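Local coordinates for phosphoribosylaminoimidazole-succinocarboxamide synthase (Saccharomyces cerevisiae, PDB 2CNQ), which catalyses the ATP-dependent joining of carboxyaminoimidazole ribotide and L-aspartate to form SAICAR, a step of de novo purine biosynthesis, at residues 114-125 with 153-164. Numbering follows the deposited sequence.
Sequences LIPLEVIVRGYI and EFPEPIFTPSTK. With AMZ (aminoimidazole 4-carboxamide ribonucleotide), chain C; ADP (adenosine-5'-diphosphate), chain B.
V119 and F159 meet in the apolar centre, with V119 CG1 3.9 Å from F159 CE2. L117 CD1 approaches the edge of the same ring. V121 CG1 packs on P157 CB. Farther along, F154 CZ lies 3.5 Å from I125 CB, the two side chains crossing at about a right angle.

Strands 119-122 and 157-159 pair antiparallel. R122 and I158 form a hydrogen-bonded pair, and T160 N gives I120 O a nearly straight bond (2.8 Å, 177°). E118 and S162 add a single bridge toward the end where L114 and K164 line an ADP pocket. At the other end, in one conformer of E153, its CG sits over one face of the Y124 ring, offset toward the rim.

The polar edge faces the ribonucleotide AMZ. The R122 chain runs extended from CG to NE and carries its guanidinium to the phosphate. R122 NH1 donates a hydrogen bond to AMZ OP2 and R122 NH2 one to AMZ OP1, both at 2.9 Å and nearly straight. R122 NE gives T160 OG1, at the guanidinium edge, a weak hydrogen bond. A leucine in place of R122 would probably leave the phosphate without these two hydrogen bonds and T160 OG1 without its NE partner. I120 CD1 packs 3.7 Å from C5 of the AMZ imidazole.

Strand 153-159 is an outer strand of a five-stranded mixed sheet. Strand 113-122 lies between it and strand 211-223. Helix 185-209 covers V119, V121 and F159, while helix 127-136 packs against R122 and I125.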
loop_
_atom_site.group_PDB
_atom_site.type_symbol
_atom_site.label_atom_id
_atom_site.label_comp_id
_atom_site.label_asym_id
_atom_site.label_seq_id
_atom_site.Cartn_x
_atom_site.Cartn_y
_atom_site.Cartn_z
ATOM N N LEU A 114 11.038 10.439 -4.870
ATOM C CA LEU A 114 9.946 10.212 -3.985
ATOM C C LEU A 114 9.795 11.363 -3.056
ATOM O O LEU A 114 10.741 11.989 -2.681
ATOM C CB LEU A 114 10.146 8.945 -3.167
ATOM C CG LEU A 114 10.341 7.721 -4.014
ATOM C CD1 LEU A 114 10.573 6.543 -3.113
ATOM C CD2 LEU A 114 9.195 7.601 -5.000
ATOM N N ILE A 115 8.569 11.669 -2.699
ATOM C CA ILE A 115 8.302 12.601 -1.638
ATOM C C ILE A 115 8.414 11.807 -0.382
ATOM O O ILE A 115 7.816 10.747 -0.258
ATOM C CB ILE A 115 6.909 13.175 -1.796
ATOM C CG1 ILE A 115 6.824 13.928 -3.117
ATOM C CG2 ILE A 115 6.580 14.069 -0.636
ATOM C CD1 ILE A 115 5.470 14.503 -3.388
ATOM N N PRO A 116 9.221 12.244 0.560
ATOM C CA PRO A 116 9.617 11.402 1.658
ATOM C C PRO A 116 8.598 11.352 2.777
ATOM O O PRO A 116 8.860 11.708 3.916
ATOM C CB PRO A 116 10.903 12.045 2.123
ATOM C CG PRO A 116 10.649 13.477 1.863
ATOM C CD PRO A 116 10.023 13.472 0.534
ATOM N N LEU A 117 7.416 10.920 2.438
ATOM C CA LEU A 117 6.327 10.794 3.373
ATOM C C LEU A 117 5.581 9.555 3.072
ATOM O O LEU A 117 5.443 9.176 1.928
ATOM C CB LEU A 117 5.332 11.927 3.209
ATOM C CG LEU A 117 5.851 13.319 3.453
ATOM C CD1 LEU A 117 4.834 14.325 3.002
ATOM C CD2 LEU A 117 6.182 13.504 4.910
ATOM N N GLU A 118 5.051 8.942 4.092
ATOM C CA GLU A 118 3.966 8.013 3.922
ATOM C C GLU A 118 2.732 8.867 3.878
ATOM O O GLU A 118 2.388 9.542 4.830
ATOM C CB GLU A 118 3.863 7.052 5.060
ATOM C CG GLU A 118 5.094 6.310 5.375
ATOM C CD GLU A 118 5.580 5.395 4.294
ATOM O OE1 GLU A 118 6.574 4.699 4.590
ATOM O OE2 GLU A 118 5.059 5.315 3.186
ATOM N N VAL A 119 2.099 8.893 2.734
ATOM C CA VAL A 119 0.987 9.792 2.496
ATOM C C VAL A 119 -0.264 9.071 2.892
ATOM O O VAL A 119 -0.952 8.489 2.083
ATOM C CB VAL A 119 0.996 10.254 1.063
ATOM C CG1 VAL A 119 -0.165 11.161 0.786
ATOM C CG2 VAL A 119 2.307 10.953 0.749
ATOM N N ILE A 120 -0.515 9.075 4.180
ATOM C CA ILE A 120 -1.635 8.380 4.737
ATOM C C ILE A 120 -2.824 9.279 4.718
ATOM O O ILE A 120 -2.755 10.440 5.079
ATOM C CB ILE A 120 -1.330 7.927 6.132
ATOM C CG1 ILE A 120 -0.194 6.936 6.113
ATOM C CG2 ILE A 120 -2.537 7.364 6.820
ATOM C CD1 ILE A 120 0.470 6.785 7.439
ATOM N N VAL A 121 -3.943 8.733 4.290
ATOM C CA VAL A 121 -5.224 9.370 4.400
ATOM C C VAL A 121 -6.101 8.489 5.213
ATOM O O VAL A 121 -6.167 7.308 4.984
ATOM C CB VAL A 121 -5.858 9.635 3.047
ATOM C CG1 VAL A 121 -7.188 10.322 3.243
ATOM C CG2 VAL A 121 -4.960 10.462 2.203
ATOM N N ARG A 122 -6.774 9.100 6.165
ATOM C CA ARG A 122 -7.696 8.403 7.018
ATOM C C ARG A 122 -9.079 8.920 6.789
ATOM O O ARG A 122 -9.350 10.078 6.981
ATOM C CB ARG A 122 -7.342 8.575 8.453
ATOM C CG ARG A 122 -5.926 8.196 8.753
ATOM C CD ARG A 122 -5.624 8.423 10.200
ATOM N NE ARG A 122 -4.220 8.258 10.457
ATOM C CZ ARG A 122 -3.651 7.126 10.757
ATOM N NH1 ARG A 122 -4.339 6.051 11.005
ATOM N NH2 ARG A 122 -2.343 7.092 10.827
ATOM N N GLY A 123 -9.957 8.043 6.388
ATOM C CA GLY A 123 -11.356 8.378 6.341
ATOM C C GLY A 123 -12.077 8.080 7.609
ATOM O O GLY A 123 -13.128 8.656 7.883
ATOM N N TYR A 124 -11.531 7.173 8.386
ATOM C CA TYR A 124 -12.147 6.637 9.556
ATOM C C TYR A 124 -11.082 6.514 10.574
ATOM O O TYR A 124 -9.914 6.289 10.269
ATOM C CB TYR A 124 -12.717 5.270 9.277
ATOM C CG TYR A 124 -13.806 5.283 8.267
ATOM C CD1 TYR A 124 -13.534 5.467 6.927
ATOM C CD2 TYR A 124 -15.111 5.107 8.647
ATOM C CE1 TYR A 124 -14.544 5.482 6.015
ATOM C CE2 TYR A 124 -16.118 5.116 7.718
ATOM C CZ TYR A 124 -15.829 5.312 6.418
ATOM O OH TYR A 124 -16.801 5.319 5.472
ATOM N N ILE A 125 -11.473 6.652 11.826
ATOM C CA ILE A 125 -10.503 6.688 12.873
ATOM C C ILE A 125 -10.242 5.319 13.405
ATOM O O ILE A 125 -11.106 4.670 13.955
ATOM C CB ILE A 125 -10.900 7.695 13.936
ATOM C CG1 ILE A 125 -9.725 7.930 14.846
ATOM C CG2 ILE A 125 -12.154 7.340 14.703
ATOM C CD1 ILE A 125 -9.896 9.106 15.745
ATOM N N GLU A 153 -16.242 7.495 11.008
ATOM C CA GLU A 153 -15.819 8.291 9.920
ATOM C C GLU A 153 -15.463 9.674 10.395
ATOM O O GLU A 153 -16.206 10.274 11.161
ATOM C CB GLU A 153 -16.940 8.362 8.892
ATOM C CG GLU A 153 -16.550 8.961 7.572
ATOM C CD GLU A 153 -17.507 8.609 6.446
ATOM O OE1 GLU A 153 -17.076 8.659 5.281
ATOM O OE2 GLU A 153 -18.673 8.277 6.723
ATOM N N PHE A 154 -14.344 10.198 9.933
ATOM C CA PHE A 154 -14.062 11.585 10.150
ATOM C C PHE A 154 -15.036 12.412 9.339
ATOM O O PHE A 154 -15.526 11.999 8.338
ATOM C CB PHE A 154 -12.669 11.911 9.694
ATOM C CG PHE A 154 -11.611 11.359 10.567
ATOM C CD1 PHE A 154 -11.337 11.925 11.789
ATOM C CD2 PHE A 154 -10.850 10.282 10.157
ATOM C CE1 PHE A 154 -10.337 11.439 12.573
ATOM C CE2 PHE A 154 -9.860 9.795 10.939
ATOM C CZ PHE A 154 -9.600 10.359 12.151
ATOM N N PRO A 155 -15.256 13.650 9.735
ATOM C CA PRO A 155 -16.117 14.498 8.917
ATOM C C PRO A 155 -15.661 14.621 7.497
ATOM O O PRO A 155 -16.460 14.630 6.578
ATOM C CB PRO A 155 -16.042 15.839 9.626
ATOM C CG PRO A 155 -15.659 15.528 10.998
ATOM C CD PRO A 155 -14.836 14.303 10.976
ATOM N N GLU A 156 -14.347 14.696 7.337
ATOM C CA GLU A 156 -13.721 14.668 6.048
ATOM C C GLU A 156 -12.488 13.813 6.187
ATOM O O GLU A 156 -11.887 13.779 7.230
ATOM C CB GLU A 156 -13.273 16.049 5.633
ATOM C CG GLU A 156 -14.378 17.019 5.391
ATOM C CD GLU A 156 -15.286 16.623 4.274
ATOM O OE1 GLU A 156 -14.859 15.871 3.383
ATOM O OE2 GLU A 156 -16.438 17.102 4.260
ATOM N N PRO A 157 -12.082 13.129 5.138
ATOM C CA PRO A 157 -10.838 12.379 5.268
ATOM C C PRO A 157 -9.695 13.295 5.513
ATOM O O PRO A 157 -9.706 14.422 5.050
ATOM C CB PRO A 157 -10.714 11.706 3.909
ATOM C CG PRO A 157 -12.097 11.673 3.394
ATOM C CD PRO A 157 -12.694 12.969 3.827
ATOM N N ILE A 158 -8.711 12.794 6.228
ATOM C CA ILE A 158 -7.620 13.609 6.624
ATOM C C ILE A 158 -6.311 13.021 6.213
ATOM O O ILE A 158 -6.045 11.835 6.340
ATOM C CB ILE A 158 -7.652 13.904 8.090
ATOM C CG1 ILE A 158 -7.728 12.690 8.969
ATOM C CG2 ILE A 158 -8.829 14.862 8.364
ATOM C CD1 ILE A 158 -7.536 12.993 10.404
ATOM N N PHE A 159 -5.464 13.895 5.699
ATOM C CA PHE A 159 -4.082 13.604 5.450
ATOM C C PHE A 159 -3.337 13.594 6.754
ATOM O O PHE A 159 -3.327 14.562 7.481
ATOM C CB PHE A 159 -3.550 14.684 4.546
ATOM C CG PHE A 159 -2.064 14.707 4.427
ATOM C CD1 PHE A 159 -1.373 15.832 4.808
ATOM C CD2 PHE A 159 -1.360 13.664 3.881
ATOM C CE1 PHE A 159 -0.020 15.920 4.608
ATOM C CE2 PHE A 159 -0.004 13.739 3.730
ATOM C CZ PHE A 159 0.659 14.881 4.082
ATOM N N THR A 160 -2.706 12.468 7.037
ATOM C CA THR A 160 -2.018 12.268 8.275
ATOM C C THR A 160 -0.692 11.632 7.954
ATOM O O THR A 160 -0.551 10.430 7.930
ATOM C CB THR A 160 -2.825 11.454 9.248
ATOM O OG1 THR A 160 -3.012 10.139 8.747
ATOM C CG2 THR A 160 -4.162 12.056 9.502
ATOM N N PRO A 161 0.297 12.420 7.631
ATOM C CA PRO A 161 1.540 11.856 7.135
ATOM C C PRO A 161 2.316 11.163 8.183
ATOM O O PRO A 161 2.242 11.483 9.343
ATOM C CB PRO A 161 2.288 13.065 6.617
ATOM C CG PRO A 161 1.737 14.194 7.425
ATOM C CD PRO A 161 0.294 13.872 7.642
ATOM N N SER A 162 3.144 10.244 7.732
ATOM C CA SER A 162 4.179 9.726 8.556
ATOM C C SER A 162 5.480 9.856 7.830
ATOM O O SER A 162 5.539 9.979 6.627
ATOM C CB SER A 162 3.865 8.308 8.954
ATOM O OG SER A 162 4.349 7.435 8.010
ATOM N N THR A 163 6.537 9.789 8.594
ATOM C CA THR A 163 7.832 9.747 8.001
ATOM C C THR A 163 7.996 8.414 7.378
ATOM O O THR A 163 7.246 7.478 7.626
ATOM C CB THR A 163 8.889 9.965 9.033
ATOM O OG1 THR A 163 8.836 8.851 9.926
ATOM C CG2 THR A 163 8.716 11.292 9.746
ATOM N N LYS A 164 9.010 8.337 6.547
ATOM C CA LYS A 164 9.526 7.089 6.046
ATOM C C LYS A 164 10.736 6.773 6.862
ATOM O O LYS A 164 11.787 7.400 6.682
ATOM C CB LYS A 164 9.891 7.223 4.578
ATOM C CG LYS A 164 8.681 7.489 3.734
ATOM C CD LYS A 164 9.011 7.812 2.319
ATOM C CE LYS A 164 9.545 6.650 1.603
ATOM N NZ LYS A 164 9.900 7.052 0.267
HETATM O O5 AMZ C . 3.715 0.579 4.580
HETATM C C6 AMZ C . 3.702 1.497 5.372
HETATM N N2 AMZ C . 4.798 2.107 5.807
HETATM C C3A AMZ C . 2.447 2.012 5.885
HETATM C C7A AMZ C . 1.210 1.517 5.606
HETATM N N3 AMZ C . 0.789 0.543 4.778
HETATM N N1 AMZ C . 2.337 3.039 6.746
HETATM C C5 AMZ C . 1.054 3.190 6.987
HETATM N N AMZ C . 0.352 2.254 6.310
HETATM C C1 AMZ C . -1.085 2.149 6.272
HETATM C C2 AMZ C . -1.656 1.147 7.230
HETATM C C3 AMZ C . -3.031 1.694 7.482
HETATM O O2 AMZ C . -3.825 1.304 6.383
HETATM O O1 AMZ C . -1.635 -0.140 6.649
HETATM O O AMZ C . -1.577 3.385 6.708
HETATM C C AMZ C . -2.777 3.192 7.443
HETATM C C4 AMZ C . -2.663 3.829 8.788
HETATM O O3 AMZ C . -1.830 3.019 9.602
HETATM P P AMZ C . -1.694 3.388 11.148
HETATM O OP1 AMZ C . -0.893 4.645 11.239
HETATM O O4 AMZ C . -0.963 2.202 11.730
HETATM O OP2 AMZ C . -3.054 3.578 11.735
HETATM P PB ADP B . 9.008 -0.950 2.076
HETATM O O1B ADP B . 7.573 -0.715 2.170
HETATM O O2B ADP B . 9.796 0.257 2.367
HETATM O O3B ADP B . 9.575 -2.048 2.833
HETATM P PA ADP B . 8.515 -2.137 -0.472
HETATM O O1A ADP B . 7.115 -1.709 -0.516
HETATM O O2A ADP B . 8.823 -3.541 -0.252
HETATM O O3A ADP B . 9.324 -1.260 0.551
HETATM O "O5'" ADP B . 9.256 -1.732 -1.795
HETATM C "C5'" ADP B . 8.977 -0.587 -2.568
HETATM C "C4'" ADP B . 10.089 0.405 -2.403
HETATM O "O4'" ADP B . 10.177 1.111 -3.638
HETATM C "C3'" ADP B . 9.823 1.448 -1.362
HETATM O "O3'" ADP B . 11.038 1.976 -0.887
HETATM C "C2'" ADP B . 9.138 2.526 -2.158
HETATM O "O2'" ADP B . 9.167 3.779 -1.550
HETATM C "C1'" ADP B . 9.935 2.483 -3.406
HETATM N N9 ADP B . 9.307 3.001 -4.585
HETATM C C8 ADP B . 8.024 2.874 -4.928
HETATM N N7 ADP B . 7.766 3.363 -6.113
HETATM C C5 ADP B . 8.945 3.835 -6.549
HETATM C C6 ADP B . 9.381 4.453 -7.744
HETATM N N6 ADP B . 8.547 4.678 -8.739
HETATM N N1 ADP B . 10.637 4.875 -7.833
HETATM C C2 ADP B . 11.481 4.607 -6.842
HETATM N N3 ADP B . 11.212 3.965 -5.714
HETATM C C4 ADP B . 9.939 3.596 -5.581
HETATM O O HOH W 1 10.388 10.753 5.848
HETATM O O HOH W 2 -13.817 10.811 6.387
HETATM O O HOH W 3 -14.077 9.740 5.500
HETATM O O HOH W 4 -19.303 5.020 6.326
#